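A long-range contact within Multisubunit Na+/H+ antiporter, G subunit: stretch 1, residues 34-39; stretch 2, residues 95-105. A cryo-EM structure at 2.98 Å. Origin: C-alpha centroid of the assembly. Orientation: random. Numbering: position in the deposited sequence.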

ATOM      1  N   LEU G  34     -25.744  43.069 -13.234  1.00 53.25           N
ATOM      2  CA  LEU G  34     -24.673  43.815 -12.581  1.00 49.48           C
ATOM      3  C   LEU G  34     -23.921  44.683 -13.593  1.00 57.45           C
ATOM      4  O   LEU G  34     -23.736  44.275 -14.739  1.00 62.14           O
ATOM      5  CB  LEU G  34     -23.724  42.853 -11.875  1.00 57.68           C
ATOM      6  CG  LEU G  34     -24.380  42.214 -10.649  1.00 68.25           C
ATOM      7  CD1 LEU G  34     -23.503  41.143 -10.053  1.00 61.39           C
ATOM      8  CD2 LEU G  34     -24.704  43.270  -9.612  1.00 73.19           C
ATOM      9  N   PRO G  35     -23.483  45.887 -13.202  1.00 72.05           N
ATOM     10  CA  PRO G  35     -23.103  46.905 -14.193  1.00 85.85           C
ATOM     11  C   PRO G  35     -21.675  46.873 -14.709  1.00 91.91           C
ATOM     12  O   PRO G  35     -21.398  47.524 -15.725  1.00 92.05           O
ATOM     13  CB  PRO G  35     -23.332  48.211 -13.421  1.00 91.18           C
ATOM     14  CG  PRO G  35     -23.036  47.848 -12.029  1.00 86.45           C
ATOM     15  CD  PRO G  35     -23.528  46.453 -11.841  1.00 85.84           C
ATOM     16  N   ASP G  36     -20.769  46.160 -14.056  1.00 96.10           N
ATOM     17  CA  ASP G  36     -19.350  46.225 -14.362  1.00 94.64           C
ATOM     18  C   ASP G  36     -18.878  44.824 -14.719  1.00 94.10           C
ATOM     19  O   ASP G  36     -19.566  43.841 -14.443  1.00 98.88           O
ATOM     20  CB  ASP G  36     -18.583  46.782 -13.155  1.00102.13           C
ATOM     21  CG  ASP G  36     -17.211  47.280 -13.504  1.00101.14           C
ATOM     22  OD1 ASP G  36     -16.811  47.179 -14.680  1.00 99.75           O
ATOM     23  OD2 ASP G  36     -16.535  47.783 -12.585  1.00102.53           O
ATOM     24  N   VAL G  37     -17.704  44.730 -15.347  1.00 86.55           N
ATOM     25  CA  VAL G  37     -17.144  43.415 -15.650  1.00 83.14           C
ATOM     26  C   VAL G  37     -16.735  42.686 -14.367  1.00 78.09           C
ATOM     27  O   VAL G  37     -16.866  41.457 -14.269  1.00 73.98           O
ATOM     28  CB  VAL G  37     -15.980  43.561 -16.656  1.00 79.53           C
ATOM     29  CG1 VAL G  37     -14.876  44.461 -16.117  1.00 83.04           C
ATOM     30  CG2 VAL G  37     -15.411  42.206 -17.053  1.00 57.87           C
ATOM     31  N   TYR G  38     -16.327  43.427 -13.337  1.00 75.37           N
ATOM     32  CA  TYR G  38     -15.781  42.804 -12.139  1.00 63.92           C
ATOM     33  C   TYR G  38     -16.882  42.278 -11.226  1.00 53.36           C
ATOM     34  O   TYR G  38     -16.733  41.213 -10.614  1.00 52.01           O
ATOM     35  CB  TYR G  38     -14.916  43.815 -11.403  1.00 62.50           C
ATOM     36  CG  TYR G  38     -13.885  44.456 -12.283  1.00 58.87           C
ATOM     37  CD1 TYR G  38     -12.744  43.774 -12.661  1.00 62.38           C
ATOM     38  CD2 TYR G  38     -14.050  45.757 -12.727  1.00 63.76           C
ATOM     39  CE1 TYR G  38     -11.796  44.371 -13.468  1.00 65.25           C
ATOM     40  CE2 TYR G  38     -13.108  46.361 -13.529  1.00 67.60           C
ATOM     41  CZ  TYR G  38     -11.985  45.664 -13.896  1.00 70.22           C
ATOM     42  OH  TYR G  38     -11.050  46.264 -14.695  1.00 70.62           O
ATOM     43  N   THR G  39     -17.993  43.010 -11.130  1.00 41.93           N
ATOM     44  CA  THR G  39     -19.144  42.535 -10.373  1.00 46.38           C
ATOM     45  C   THR G  39     -19.741  41.287 -11.008  1.00 50.88           C
ATOM     46  O   THR G  39     -20.155  40.350 -10.308  1.00 56.45           O
ATOM     47  CB  THR G  39     -20.182  43.644 -10.290  1.00 48.53           C
ATOM     48  OG1 THR G  39     -20.610  43.972 -11.613  1.00 53.11           O
ATOM     49  CG2 THR G  39     -19.572  44.880  -9.670  1.00 47.63           C
ATOM     50  N   ALA G  95      -7.026  40.442 -17.182  1.00 67.23           N
ATOM     51  CA  ALA G  95      -6.949  40.805 -18.592  1.00 65.55           C
ATOM     52  C   ALA G  95      -7.825  42.006 -18.909  1.00 60.06           C
ATOM     53  O   ALA G  95      -7.472  42.820 -19.768  1.00 65.87           O
ATOM     54  CB  ALA G  95      -7.349  39.614 -19.457  1.00 73.62           C
ATOM     55  N   ALA G  96      -8.951  42.142 -18.215  1.00 55.68           N
ATOM     56  CA  ALA G  96      -9.798  43.309 -18.400  1.00 46.95           C
ATOM     57  C   ALA G  96      -9.204  44.540 -17.738  1.00 45.59           C
ATOM     58  O   ALA G  96      -9.323  45.644 -18.272  1.00 50.48           O
ATOM     59  CB  ALA G  96     -11.199  43.042 -17.855  1.00 43.35           C
ATOM     60  N   TYR G  97      -8.564  44.376 -16.578  1.00 54.77           N
ATOM     61  CA  TYR G  97      -7.990  45.527 -15.890  1.00 59.82           C
ATOM     62  C   TYR G  97      -6.780  46.073 -16.629  1.00 71.58           C
ATOM     63  O   TYR G  97      -6.580  47.289 -16.679  1.00 75.66           O
ATOM     64  CB  TYR G  97      -7.603  45.166 -14.460  1.00 70.49           C
ATOM     65  CG  TYR G  97      -7.097  46.345 -13.666  1.00 93.31           C
ATOM     66  CD1 TYR G  97      -7.976  47.282 -13.152  1.00102.60           C
ATOM     67  CD2 TYR G  97      -5.742  46.526 -13.440  1.00108.43           C
ATOM     68  CE1 TYR G  97      -7.523  48.366 -12.427  1.00121.15           C
ATOM     69  CE2 TYR G  97      -5.276  47.610 -12.716  1.00122.97           C
ATOM     70  CZ  TYR G  97      -6.173  48.526 -12.214  1.00130.23           C
ATOM     71  OH  TYR G  97      -5.728  49.604 -11.491  1.00170.79           O
ATOM     72  N   TYR G  98      -5.960  45.197 -17.203  1.00 77.00           N
ATOM     73  CA  TYR G  98      -4.792  45.664 -17.940  1.00 83.34           C
ATOM     74  C   TYR G  98      -5.130  46.275 -19.292  1.00 80.14           C
ATOM     75  O   TYR G  98      -4.270  46.934 -19.882  1.00 71.68           O
ATOM     76  CB  TYR G  98      -3.800  44.521 -18.124  1.00 89.11           C
ATOM     77  CG  TYR G  98      -2.912  44.266 -16.929  1.00110.31           C
ATOM     78  CD1 TYR G  98      -2.705  45.251 -15.974  1.00108.57           C
ATOM     79  CD2 TYR G  98      -2.269  43.046 -16.766  1.00120.92           C
ATOM     80  CE1 TYR G  98      -1.888  45.029 -14.887  1.00114.71           C
ATOM     81  CE2 TYR G  98      -1.449  42.807 -15.680  1.00123.54           C
ATOM     82  CZ  TYR G  98      -1.260  43.804 -14.747  1.00125.72           C
ATOM     83  OH  TYR G  98      -0.442  43.566 -13.665  1.00130.06           O
ATOM     84  N   ALA G  99      -6.354  46.092 -19.787  1.00 77.40           N
ATOM     85  CA  ALA G  99      -6.796  46.696 -21.034  1.00 79.66           C
ATOM     86  C   ALA G  99      -7.306  48.123 -20.858  1.00 86.72           C
ATOM     87  O   ALA G  99      -7.950  48.645 -21.774  1.00 77.40           O
ATOM     88  CB  ALA G  99      -7.883  45.834 -21.678  1.00 66.80           C
ATOM     89  N   ASN G 100      -7.013  48.755 -19.710  1.00102.32           N
ATOM     90  CA  ASN G 100      -7.506  50.083 -19.320  1.00105.28           C
ATOM     91  C   ASN G 100      -9.027  50.170 -19.398  1.00104.88           C
ATOM     92  O   ASN G 100      -9.594  51.189 -19.795  1.00104.49           O
ATOM     93  CB  ASN G 100      -6.854  51.194 -20.145  1.00116.99           C
ATOM     94  CG  ASN G 100      -5.412  51.441 -19.749  1.00119.87           C
ATOM     95  OD1 ASN G 100      -5.077  51.456 -18.565  1.00117.44           O
ATOM     96  ND2 ASN G 100      -4.549  51.638 -20.740  1.00118.60           N
ATOM     97  N   VAL G 101      -9.691  49.086 -19.012  1.00103.80           N
ATOM     98  CA  VAL G 101     -11.143  48.990 -19.035  1.00110.62           C
ATOM     99  C   VAL G 101     -11.642  49.181 -17.613  1.00118.59           C
ATOM    100  O   VAL G 101     -11.260  48.429 -16.709  1.00117.76           O
ATOM    101  CB  VAL G 101     -11.613  47.646 -19.607  1.00102.13           C
ATOM    102  CG1 VAL G 101     -13.115  47.495 -19.464  1.00111.69           C
ATOM    103  CG2 VAL G 101     -11.199  47.525 -21.056  1.00109.51           C
ATOM    104  N   GLU G 102     -12.481  50.192 -17.411  1.00125.70           N
ATOM    105  CA  GLU G 102     -13.116  50.403 -16.119  1.00138.82           C
ATOM    106  C   GLU G 102     -14.513  50.951 -16.354  1.00132.19           C
ATOM    107  O   GLU G 102     -14.727  51.752 -17.268  1.00125.42           O
ATOM    108  CB  GLU G 102     -12.294  51.340 -15.222  1.00154.36           C
ATOM    109  CG  GLU G 102     -12.106  52.759 -15.729  1.00150.06           C
ATOM    110  CD  GLU G 102     -11.282  53.590 -14.779  1.00144.38           C
ATOM    111  OE1 GLU G 102     -10.823  53.030 -13.763  1.00141.80           O
ATOM    112  OE2 GLU G 102     -11.103  54.799 -15.034  1.00141.64           O
ATOM    113  N   ARG G 103     -15.477  50.469 -15.568  1.00136.34           N
ATOM    114  CA  ARG G 103     -16.870  50.842 -15.768  1.00146.02           C
ATOM    115  C   ARG G 103     -17.557  51.079 -14.429  1.00140.12           C
ATOM    116  O   ARG G 103     -17.135  50.578 -13.383  1.00127.56           O
ATOM    117  CB  ARG G 103     -17.649  49.785 -16.585  1.00144.38           C
ATOM    118  CG  ARG G 103     -17.193  49.710 -18.033  1.00137.80           C
ATOM    119  CD  ARG G 103     -17.937  48.773 -18.948  1.00137.43           C
ATOM    120  NE  ARG G 103     -17.203  48.726 -20.212  1.00141.87           N
ATOM    121  CZ  ARG G 103     -17.349  49.599 -21.204  1.00139.17           C
ATOM    122  NH1 ARG G 103     -16.611  49.482 -22.299  1.00137.37           N
ATOM    123  NH2 ARG G 103     -18.224  50.593 -21.106  1.00134.29           N
ATOM    124  N   TRP G 104     -18.629  51.870 -14.505  1.00145.42           N
ATOM    125  CA  TRP G 104     -19.588  52.144 -13.434  1.00148.07           C
ATOM    126  C   TRP G 104     -18.925  52.822 -12.227  1.00135.58           C
ATOM    127  O   TRP G 104     -18.831  52.260 -11.133  1.00135.70           O
ATOM    128  CB  TRP G 104     -20.334  50.870 -13.022  1.00157.68           C
ATOM    129  CG  TRP G 104     -21.518  51.158 -12.160  1.00156.20           C
ATOM    130  CD1 TRP G 104     -22.644  51.835 -12.522  1.00150.22           C
ATOM    131  CD2 TRP G 104     -21.684  50.810 -10.786  1.00153.66           C
ATOM    132  NE1 TRP G 104     -23.507  51.916 -11.462  1.00151.23           N
ATOM    133  CE2 TRP G 104     -22.941  51.291 -10.383  1.00152.74           C
ATOM    134  CE3 TRP G 104     -20.898  50.120  -9.861  1.00152.19           C
ATOM    135  CZ2 TRP G 104     -23.428  51.117  -9.095  1.00152.70           C
ATOM    136  CZ3 TRP G 104     -21.381  49.948  -8.586  1.00153.96           C
ATOM    137  CH2 TRP G 104     -22.634  50.444  -8.213  1.00154.05           C
ATOM    138  N   GLU G 105     -18.460  54.051 -12.484  1.00135.98           N
ATOM    139  CA  GLU G 105     -18.180  55.084 -11.476  1.00136.71           C
ATOM    140  C   GLU G 105     -17.159  54.624 -10.429  1.00148.21           C
ATOM    141  O   GLU G 105     -17.482  54.365  -9.267  1.00139.88           O
ATOM    142  CB  GLU G 105     -19.470  55.584 -10.818  1.00123.15           C
ATOM    143  CG  GLU G 105     -20.209  56.601 -11.675  1.00129.34           C
ATOM    144  CD  GLU G 105     -21.150  55.971 -12.672  1.00139.41           C
ATOM    145  OE1 GLU G 105     -21.382  54.753 -12.581  1.00142.29           O
ATOM    146  OE2 GLU G 105     -21.649  56.695 -13.559  1.00135.89           O
TER

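What forms the apolar centre of the contact? Val37, at the start of its helix, sets CG1 4.3 Å from CB of Ala96, near the end of the other helix. Both residues are buried. The CA-to-CB bond of Ala96 points toward stretch 1, so its single methyl meets the valine directly. Beside them, CE1 of Tyr38 lies 4.4 Å from CB of Tyr97, extending the apolar surface along the helix.

How does Tyr38 join this centre to the loop beyond? Its CA-to-CB bond points sideways, but with chi1 in the m rotamer the ring carries its end nearer stretch 2. There OH donates a hydrogen bond to the backbone O of Val101, 3.0 Å away and near the plane of the ring. The same OH sits 3.4 Å from CA of Tyr97. A long, rigid phenol suits this place: its ring reaches past CB of Tyr97, and its hydroxyl satisfies a carbonyl in a loop.

What does Trp104 add? Its CA-to-CB bond points toward stretch 1, and one face of its indole receives Pro35. The proline CG stands 3.6 Å from the centroid of the five-membered ring, only 18° off the normal, a CH-pi contact between a compact aliphatic ring and a broad aromatic surface.

What happens at the polar edge, around Asp36? Here the backbones draw closest, with CA of Asp36 5.4 Å from CA of Arg103. Asp36 OD1 accepts a hydrogen bond from N of Val37 at 2.7 Å, within its own stretch, and lies 3.3 Å from CB of Arg103. Its OD2 is 3.0 Å from O of Arg103, but both are acceptors, so this is proximity without a hydrogen bond. The end of the Arg103 side chain leads away, leaving its aliphatic base to cover the aspartate.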